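Local coordinates for putative enoyl-CoA hydratase/isomerase (PDB 3RSI), which probably acts as a hydro-lyase of the crotonase (enoyl-CoA hydratase/isomerase) family, likely working on CoA thioesters in lipid metabolism, at residues H186-P189 with A190-L194; L194-A197 with R198-D202; A201-I204 with V205-G208; G208-A211 with V212-K216. All blocks are in the same frame, centred on the assembly; numbering follows the deposited sequence.

Interaction 1 of 4, residues H186-P189 with A190-L194; sequences HVVP and AGTAL
A type II beta turn from Pro189 to Thr192 carries the chain from strand 186-188 into helix 193-205, and the carbonyl of Pro189 is where its two ends meet. Thr192 grips that oxygen twice. Its backbone N donates to Pro189 O at 3.0 Å, the bond that closes the turn, while the hydroxyl OG1 donates to Pro189 O at 2.7 Å, lying in the carbonyl plane on a lone pair. The torsion explains the second bond: chi1 of 72° sets OG1 between the backbone N and carbonyl carbon of Thr192, swinging it back over the turn. At the third position Gly191 has phi 86°, the positive value a type II turn needs there and one at which a CB would press on the carbonyl oxygen of Ala190. In the crotonase fold this is a strand-to-helix connection, and it is also held by Asp130 and Glu131, which accept from the backbone N atoms of Gly191 and Ala190, respectively. Before the turn, Val188 reaches toward the start of the helix with one branch: CG2 sits 3.2 Å from Thr192 OG1 and touches Ala193 CB at 4.3 Å. The Pro189 ring lies across the threonine from the same strand end, its CD 3.7 Å from Thr192 OG1.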
loop_
_atom_site.group_PDB
_atom_site.type_symbol
_atom_site.label_atom_id
_atom_site.label_comp_id
_atom_site.label_asym_id
_atom_site.label_seq_id
_atom_site.Cartn_x
_atom_site.Cartn_y
_atom_site.Cartn_z
ATOM N N HIS B 186 0.548 14.175 7.391
ATOM C CA HIS B 186 0.049 15.537 7.530
ATOM C C HIS B 186 0.891 16.499 6.662
ATOM O O HIS B 186 2.104 16.287 6.471
ATOM C CB HIS B 186 0.198 16.015 8.982
ATOM C CG HIS B 186 -0.589 15.218 9.972
ATOM N ND1 HIS B 186 -1.898 15.509 10.284
ATOM C CD2 HIS B 186 -0.259 14.116 10.688
ATOM C CE1 HIS B 186 -2.332 14.627 11.167
ATOM N NE2 HIS B 186 -1.358 13.769 11.422
ATOM N N VAL B 187 0.245 17.546 6.151
ATOM C CA VAL B 187 0.954 18.696 5.589
ATOM C C VAL B 187 0.448 19.927 6.322
ATOM O O VAL B 187 -0.772 20.155 6.394
ATOM C CB VAL B 187 0.734 18.895 4.071
ATOM C CG1 VAL B 187 1.571 20.107 3.559
ATOM C CG2 VAL B 187 1.094 17.668 3.316
ATOM N N VAL B 188 1.367 20.711 6.876
ATOM C CA VAL B 188 0.984 21.815 7.759
ATOM C C VAL B 188 1.624 23.131 7.286
ATOM O O VAL B 188 2.571 23.089 6.515
ATOM C CB VAL B 188 1.403 21.504 9.199
ATOM C CG1 VAL B 188 0.721 20.197 9.704
ATOM C CG2 VAL B 188 2.935 21.430 9.324
ATOM N N PRO B 189 1.107 24.296 7.750
ATOM C CA PRO B 189 1.675 25.574 7.322
ATOM C C PRO B 189 3.154 25.727 7.670
ATOM O O PRO B 189 3.622 25.208 8.695
ATOM C CB PRO B 189 0.826 26.629 8.067
ATOM C CG PRO B 189 -0.480 25.961 8.338
ATOM C CD PRO B 189 -0.164 24.475 8.484
ATOM N N ALA B 190 3.865 26.426 6.791
ATOM C CA ALA B 190 5.292 26.722 6.945
ATOM C C ALA B 190 5.688 27.004 8.373
ATOM O O ALA B 190 5.090 27.846 9.032
ATOM C CB ALA B 190 5.687 27.924 6.055
ATOM N N GLY B 191 6.694 26.286 8.860
ATOM C CA GLY B 191 7.256 26.574 10.176
ATOM C C GLY B 191 6.551 25.911 11.345
ATOM O O GLY B 191 6.987 26.095 12.479
ATOM N N THR B 192 5.483 25.141 11.099
ATOM C CA THR B 192 4.683 24.558 12.196
ATOM C C THR B 192 4.825 23.027 12.395
ATOM O O THR B 192 4.172 22.460 13.290
ATOM C CB THR B 192 3.164 24.917 12.053
ATOM O OG1 THR B 192 2.572 24.190 10.962
ATOM C CG2 THR B 192 2.994 26.439 11.841
ATOM N N ALA B 193 5.661 22.368 11.586
ATOM C CA ALA B 193 5.817 20.895 11.666
ATOM C C ALA B 193 6.164 20.397 13.067
ATOM O O ALA B 193 5.581 19.414 13.529
ATOM C CB ALA B 193 6.858 20.403 10.679
ATOM N N LEU B 194 7.117 21.055 13.726
ATOM C CA LEU B 194 7.512 20.669 15.084
ATOM C C LEU B 194 6.379 20.909 16.100
ATOM O O LEU B 194 6.186 20.099 17.007
ATOM C CB LEU B 194 8.798 21.365 15.523
ATOM C CG LEU B 194 9.384 20.912 16.862
ATOM C CD1 LEU B 194 9.598 19.361 16.874
ATOM C CD2 LEU B 194 10.687 21.675 17.195
#

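Interaction 2 of 4, residues L194-A197 with R198-D202; sequences LDKA and RSLAD
Leu194 and Arg198 lie one helical turn apart and pack side chain on side chain, the isobutyl group obliquely against the guanidinium end of the arginine, whose CG and CD run past Leu194 O. The long chain of Arg198 is extended from CG to NE, and Leu194 CG meets NE at 3.9 Å while the CD2 branch comes to 4.0 Å from Arg198 NH2. Leu194 holds its CG anti to the backbone N (chi1 -173°), which carries CG and its CD2 branch alongside the guanidinium. NH2 of the same guanidinium also makes a long, weak ion pair with Glu14 of the second subunit.

The tight part is the backbone and the alanine face. Regular i to i+4 alpha-helical bonds run through it, Arg198 N to Leu194 O at 2.9 Å and Ala201 N to Ala197 O at 2.9 Å among them. Here helix 193-205 lies over the parallel sheet of the crotonase fold: Ala197 and Ala201 both rest on Ile106 of strand 105-109 and also meet Ile58 of the second subunit, their small side chains allowing a close approach. Leu200 turns to the neighbouring strand 126-130, with its CD1 3.7 Å from Lys196 O.

The looser side carries the polar ends. Instead of meeting directly, Lys196 and Ser199 share one water, which accepts from Lys196 NZ at 2.8 Å and lies 2.7 Å from Ser199 OG. Asp195 is exposed, its OD1 5.3 Å from Arg198 NE, too far for a direct bond.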
loop_
_atom_site.group_PDB
_atom_site.type_symbol
_atom_site.label_atom_id
_atom_site.label_comp_id
_atom_site.label_asym_id
_atom_site.label_seq_id
_atom_site.Cartn_x
_atom_site.Cartn_y
_atom_site.Cartn_z
ATOM N N LEU B 194 7.117 21.055 13.726
ATOM C CA LEU B 194 7.512 20.669 15.084
ATOM C C LEU B 194 6.379 20.909 16.100
ATOM O O LEU B 194 6.186 20.099 17.007
ATOM C CB LEU B 194 8.798 21.365 15.523
ATOM C CG LEU B 194 9.384 20.912 16.862
ATOM C CD1 LEU B 194 9.598 19.361 16.874
ATOM C CD2 LEU B 194 10.687 21.675 17.195
ATOM N N ASP B 195 5.619 21.991 15.930
ATOM C CA ASP B 195 4.422 22.208 16.748
ATOM C C ASP B 195 3.447 21.021 16.641
ATOM O O ASP B 195 3.012 20.474 17.638
ATOM C CB ASP B 195 3.683 23.481 16.341
ATOM C CG ASP B 195 4.491 24.744 16.612
ATOM O OD1 ASP B 195 5.285 24.761 17.565
ATOM O OD2 ASP B 195 4.328 25.712 15.858
ATOM N N LYS B 196 3.100 20.646 15.422
ATOM C CA LYS B 196 2.173 19.557 15.204
ATOM C C LYS B 196 2.752 18.251 15.737
ATOM O O LYS B 196 2.027 17.445 16.343
ATOM C CB LYS B 196 1.854 19.419 13.720
ATOM C CG LYS B 196 0.822 18.343 13.399
ATOM C CD LYS B 196 -0.502 18.512 14.131
ATOM C CE LYS B 196 -1.508 17.474 13.643
ATOM N NZ LYS B 196 -2.733 17.403 14.451
ATOM N N ALA B 197 4.046 18.032 15.508
ATOM C CA ALA B 197 4.716 16.816 16.013
ATOM C C ALA B 197 4.618 16.722 17.535
ATOM O O ALA B 197 4.383 15.641 18.084
ATOM C CB ALA B 197 6.169 16.771 15.581
ATOM N N ARG B 198 4.808 17.853 18.212
ATOM C CA ARG B 198 4.707 17.896 19.676
ATOM C C ARG B 198 3.310 17.556 20.154
ATOM O O ARG B 198 3.132 16.844 21.156
ATOM C CB ARG B 198 5.105 19.264 20.220
ATOM C CG ARG B 198 6.588 19.519 20.310
ATOM C CD ARG B 198 6.795 20.964 20.740
ATOM N NE ARG B 198 8.165 21.422 20.565
ATOM C CZ ARG B 198 9.166 21.201 21.417
ATOM N NH1 ARG B 198 8.979 20.488 22.530
ATOM N NH2 ARG B 198 10.372 21.697 21.148
ATOM N N SER B 199 2.313 18.043 19.431
ATOM C CA SER B 199 0.925 17.761 19.787
ATOM C C SER B 199 0.619 16.265 19.644
ATOM O O SER B 199 -0.030 15.682 20.505
ATOM C CB SER B 199 -0.033 18.612 18.947
ATOM O OG SER B 199 -1.358 18.113 19.066
ATOM N N LEU B 200 1.122 15.640 18.580
ATOM C CA LEU B 200 0.963 14.179 18.398
ATOM C C LEU B 200 1.673 13.386 19.499
ATOM O O LEU B 200 1.114 12.416 20.036
ATOM C CB LEU B 200 1.465 13.745 17.012
ATOM C CG LEU B 200 0.580 14.229 15.854
ATOM C CD1 LEU B 200 1.340 14.253 14.503
ATOM C CD2 LEU B 200 -0.684 13.401 15.765
ATOM N N ALA B 201 2.902 13.805 19.822
ATOM C CA ALA B 201 3.687 13.209 20.904
ATOM C C ALA B 201 2.941 13.256 22.235
ATOM O O ALA B 201 2.907 12.259 22.952
ATOM C CB ALA B 201 5.050 13.915 21.039
ATOM N N ASP B 202 2.347 14.406 22.551
ATOM C CA ASP B 202 1.576 14.559 23.783
ATOM C C ASP B 202 0.446 13.530 23.860
ATOM O O ASP B 202 0.182 12.982 24.935
ATOM C CB ASP B 202 0.978 15.961 23.906
ATOM C CG ASP B 202 2.013 17.024 24.232
ATOM O OD1 ASP B 202 3.082 16.689 24.826
ATOM O OD2 ASP B 202 1.732 18.210 23.906
HETATM O O HOH W 1 -2.262 16.626 17.054
#

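Interaction 3 of 4, residues A201-I204 with V205-G208; sequences ADRI and VRNG
Arg203 and Arg206 stack their guanidinium groups face on face, the planes 17° apart and the centres 4.0 Å from each other. The overlap is offset: Arg206 NH1 stands over the rim of the Arg203 group, 3.5 Å from Arg203 NH2. Arg203 NH1 also makes a weak hydrogen bond to Asn207 OD1 at 3.1 Å, the guanidinium and amide planes being 24° apart. Arg203 reaches this place because its chain bends twice, at chi2 and again at chi3 (-95°), folding the head back toward Arg206 and Asn207.

The next shell is the chain leaving helix 193-205. Val205 N still bonds to Ala201 O at 2.9 Å. Arg206 N has merely weak bonds, to Asp202 O and Arg203 O. Asn207 N then turns in to Ile204 O at 3.0 Å, from above the carbonyl plane, and a water donates to both Ile204 O and Asn207 O. Outside, the second subunit fixes the amide: Asn207 ND2 donates to its Leu168 O and Thr169 O, and Arg55 NH1 of that subunit hydrogen-bonds to Val205 O.

Two like charges thus lie flat together, their repulsion probably eased by Asn207 OD1, the negative end of the helix dipole and nearby acids: Glu171 of the second subunit beside Arg203, and Glu259 in a long, weak pair with Arg206 NE.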
loop_
_atom_site.group_PDB
_atom_site.type_symbol
_atom_site.label_atom_id
_atom_site.label_comp_id
_atom_site.label_asym_id
_atom_site.label_seq_id
_atom_site.Cartn_x
_atom_site.Cartn_y
_atom_site.Cartn_z
ATOM N N ALA B 201 2.902 13.805 19.822
ATOM C CA ALA B 201 3.687 13.209 20.904
ATOM C C ALA B 201 2.941 13.256 22.235
ATOM O O ALA B 201 2.907 12.259 22.952
ATOM C CB ALA B 201 5.050 13.915 21.039
ATOM N N ASP B 202 2.347 14.406 22.551
ATOM C CA ASP B 202 1.576 14.559 23.783
ATOM C C ASP B 202 0.446 13.530 23.860
ATOM O O ASP B 202 0.182 12.982 24.935
ATOM C CB ASP B 202 0.978 15.961 23.906
ATOM C CG ASP B 202 2.013 17.024 24.232
ATOM O OD1 ASP B 202 3.082 16.689 24.826
ATOM O OD2 ASP B 202 1.732 18.210 23.906
ATOM N N ARG B 203 -0.208 13.270 22.727
ATOM C CA ARG B 203 -1.274 12.295 22.681
ATOM C C ARG B 203 -0.685 10.910 22.954
ATOM O O ARG B 203 -1.249 10.138 23.718
ATOM C CB ARG B 203 -2.008 12.349 21.324
ATOM C CG ARG B 203 -3.090 11.295 21.141
ATOM C CD ARG B 203 -4.246 11.472 22.112
ATOM N NE ARG B 203 -4.122 10.658 23.323
ATOM C CZ ARG B 203 -5.094 10.521 24.224
ATOM N NH1 ARG B 203 -4.922 9.724 25.278
ATOM N NH2 ARG B 203 -6.245 11.164 24.073
ATOM N N ILE B 204 0.471 10.618 22.362
ATOM C CA ILE B 204 1.105 9.300 22.504
ATOM C C ILE B 204 1.559 9.041 23.935
ATOM O O ILE B 204 1.346 7.940 24.465
ATOM C CB ILE B 204 2.296 9.140 21.556
ATOM C CG1 ILE B 204 1.790 9.025 20.125
ATOM C CG2 ILE B 204 3.110 7.877 21.911
ATOM C CD1 ILE B 204 2.896 9.011 19.091
ATOM N N VAL B 205 2.142 10.050 24.584
ATOM C CA VAL B 205 2.632 9.851 25.967
ATOM C C VAL B 205 1.513 9.658 27.006
ATOM O O VAL B 205 1.784 9.196 28.110
ATOM C CB VAL B 205 3.636 10.938 26.414
ATOM C CG1 VAL B 205 4.788 11.033 25.370
ATOM C CG2 VAL B 205 2.949 12.254 26.647
ATOM N N ARG B 206 0.271 9.980 26.646
ATOM C CA ARG B 206 -0.887 9.684 27.491
ATOM C C ARG B 206 -1.413 8.252 27.334
ATOM O O ARG B 206 -2.242 7.795 28.143
ATOM C CB ARG B 206 -2.027 10.661 27.179
ATOM C CG ARG B 206 -1.722 12.084 27.620
ATOM C CD ARG B 206 -2.796 13.039 27.120
ATOM N NE ARG B 206 -4.099 12.754 27.728
ATOM C CZ ARG B 206 -5.267 13.171 27.245
ATOM N NH1 ARG B 206 -5.324 13.897 26.130
ATOM N NH2 ARG B 206 -6.392 12.865 27.872
ATOM N N ASN B 207 -0.958 7.562 26.287
ATOM C CA ASN B 207 -1.376 6.182 26.019
ATOM C C ASN B 207 -0.557 5.180 26.826
ATOM O O ASN B 207 0.528 5.507 27.320
ATOM C CB ASN B 207 -1.285 5.896 24.518
ATOM C CG ASN B 207 -2.157 6.840 23.697
ATOM O OD1 ASN B 207 -3.090 7.479 24.228
ATOM N ND2 ASN B 207 -1.866 6.932 22.403
ATOM N N GLY B 208 -1.084 3.975 26.992
ATOM C CA GLY B 208 -0.395 2.940 27.776
ATOM C C GLY B 208 0.943 2.624 27.129
ATOM O O GLY B 208 0.973 2.295 25.951
HETATM O O HOH W 2 2.784 6.069 25.919
#

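Interaction 4 of 4, residues G208-A211 with V212-K216; sequences GPLA and VRNAK
Leu210 and Arg213 cross at a slant on one flank of helix 209-222, and Asn214 approaches the same leucine from one turn further on. The CD1 methyl of Leu210 comes up to the edge of the arginine's guanidinium, near its plane and 3.6 Å from Arg213 NH2, and lies 3.5 Å from Asn214 OD1. That guanidinium is folded back along the helix by a bend at chi3 (-36°), which brings one of its faces over Pro209 O, with the oxygen 3.9 Å above the centre of the group. Pro209 O is already taken by Arg213 N at 3.0 Å. Asn214 gives its ND2 to Leu237 O, so its amide is held from outside this turn while OD1 faces the leucine. On another side of the helix, Val212 lays CG2 against Gly208 O at 3.2 Å, and Val212 N bonds that oxygen at 2.9 Å, nearly along the C=O axis. Ala211 and Ala215 meet Leu144 and Met151 of the second subunit, respectively. Gly208 at the N-cap with proline as the first helical residue is a classic helix start, and here it opens a helix that lies against the second subunit of a crotonase-fold assembly.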
loop_
_atom_site.group_PDB
_atom_site.type_symbol
_atom_site.label_atom_id
_atom_site.label_comp_id
_atom_site.label_asym_id
_atom_site.label_seq_id
_atom_site.Cartn_x
_atom_site.Cartn_y
_atom_site.Cartn_z
ATOM N N GLY B 208 -1.084 3.975 26.992
ATOM C CA GLY B 208 -0.395 2.940 27.776
ATOM C C GLY B 208 0.943 2.624 27.129
ATOM O O GLY B 208 0.973 2.295 25.951
ATOM N N PRO B 209 2.058 2.742 27.881
ATOM C CA PRO B 209 3.372 2.550 27.254
ATOM C C PRO B 209 3.672 1.123 26.803
ATOM O O PRO B 209 4.339 0.942 25.782
ATOM C CB PRO B 209 4.365 2.991 28.336
ATOM C CG PRO B 209 3.621 3.723 29.304
ATOM C CD PRO B 209 2.191 3.272 29.249
ATOM N N LEU B 210 3.176 0.115 27.523
ATOM C CA LEU B 210 3.360 -1.272 27.075
ATOM C C LEU B 210 2.506 -1.532 25.831
ATOM O O LEU B 210 2.952 -2.197 24.883
ATOM C CB LEU B 210 3.040 -2.271 28.189
ATOM C CG LEU B 210 3.142 -3.752 27.824
ATOM C CD1 LEU B 210 4.584 -4.170 27.531
ATOM C CD2 LEU B 210 2.526 -4.612 28.946
ATOM N N ALA B 211 1.290 -0.985 25.845
ATOM C CA ALA B 211 0.367 -1.062 24.717
ATOM C C ALA B 211 0.981 -0.438 23.471
ATOM O O ALA B 211 0.976 -1.061 22.425
ATOM C CB ALA B 211 -0.919 -0.374 25.038
ATOM N N VAL B 212 1.519 0.774 23.598
ATOM C CA VAL B 212 2.175 1.459 22.470
ATOM C C VAL B 212 3.415 0.706 21.936
ATOM O O VAL B 212 3.556 0.508 20.729
ATOM C CB VAL B 212 2.502 2.943 22.836
ATOM C CG1 VAL B 212 3.379 3.604 21.761
ATOM C CG2 VAL B 212 1.184 3.728 23.059
ATOM N N ARG B 213 4.314 0.284 22.828
ATOM C CA ARG B 213 5.501 -0.499 22.440
ATOM C C ARG B 213 5.113 -1.822 21.738
ATOM O O ARG B 213 5.607 -2.138 20.657
ATOM C CB ARG B 213 6.331 -0.791 23.702
ATOM C CG ARG B 213 7.422 -1.834 23.576
ATOM C CD ARG B 213 8.166 -2.091 24.918
ATOM N NE ARG B 213 8.291 -0.849 25.685
ATOM C CZ ARG B 213 7.784 -0.621 26.901
ATOM N NH1 ARG B 213 7.955 0.575 27.465
ATOM N NH2 ARG B 213 7.130 -1.562 27.578
ATOM N N ASN B 214 4.229 -2.600 22.357
ATOM C CA ASN B 214 3.850 -3.882 21.760
ATOM C C ASN B 214 3.068 -3.713 20.474
ATOM O O ASN B 214 3.198 -4.534 19.563
ATOM C CB ASN B 214 3.100 -4.794 22.742
ATOM C CG ASN B 214 4.021 -5.373 23.810
ATOM O OD1 ASN B 214 5.048 -4.786 24.118
ATOM N ND2 ASN B 214 3.648 -6.519 24.377
ATOM N N ALA B 215 2.264 -2.657 20.385
ATOM C CA ALA B 215 1.543 -2.380 19.135
ATOM C C ALA B 215 2.514 -2.062 17.985
ATOM O O ALA B 215 2.409 -2.626 16.891
ATOM C CB ALA B 215 0.522 -1.252 19.329
ATOM N N LYS B 216 3.463 -1.174 18.225
ATOM C CA LYS B 216 4.485 -0.900 17.209
ATOM C C LYS B 216 5.262 -2.158 16.835
ATOM O O LYS B 216 5.478 -2.420 15.668
ATOM C CB LYS B 216 5.457 0.194 17.648
ATOM C CG LYS B 216 6.538 0.494 16.560
ATOM C CD LYS B 216 7.481 1.687 16.911
ATOM C CE LYS B 216 8.586 1.783 15.871
ATOM N NZ LYS B 216 9.428 3.011 15.976
#

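The four contacts run in series along one continuous piece of chain, each starting where the previous one ends: interactions 1 and 2 share Leu194, 2 and 3 share Ala201 and Asp202, and 3 and 4 share Gly208. The centres of interactions 1 and 2 lie 10 Å apart, as do those of 2 and 3 and of 3 and 4. From interaction 1 to interaction 4 the centres are 27 Å apart. Interaction 1 leads from strand 186-188 into helix 193-205, interaction 2 lies within that helix, interaction 3 ends it, and interaction 4 opens helix 209-222. His186 and Val188 pack on Lys196, and Asn207 CB meets Val212 CG2 at 3.6 Å. All four touch the second subunit, so this strand-helix-helix run helps build the oligomer.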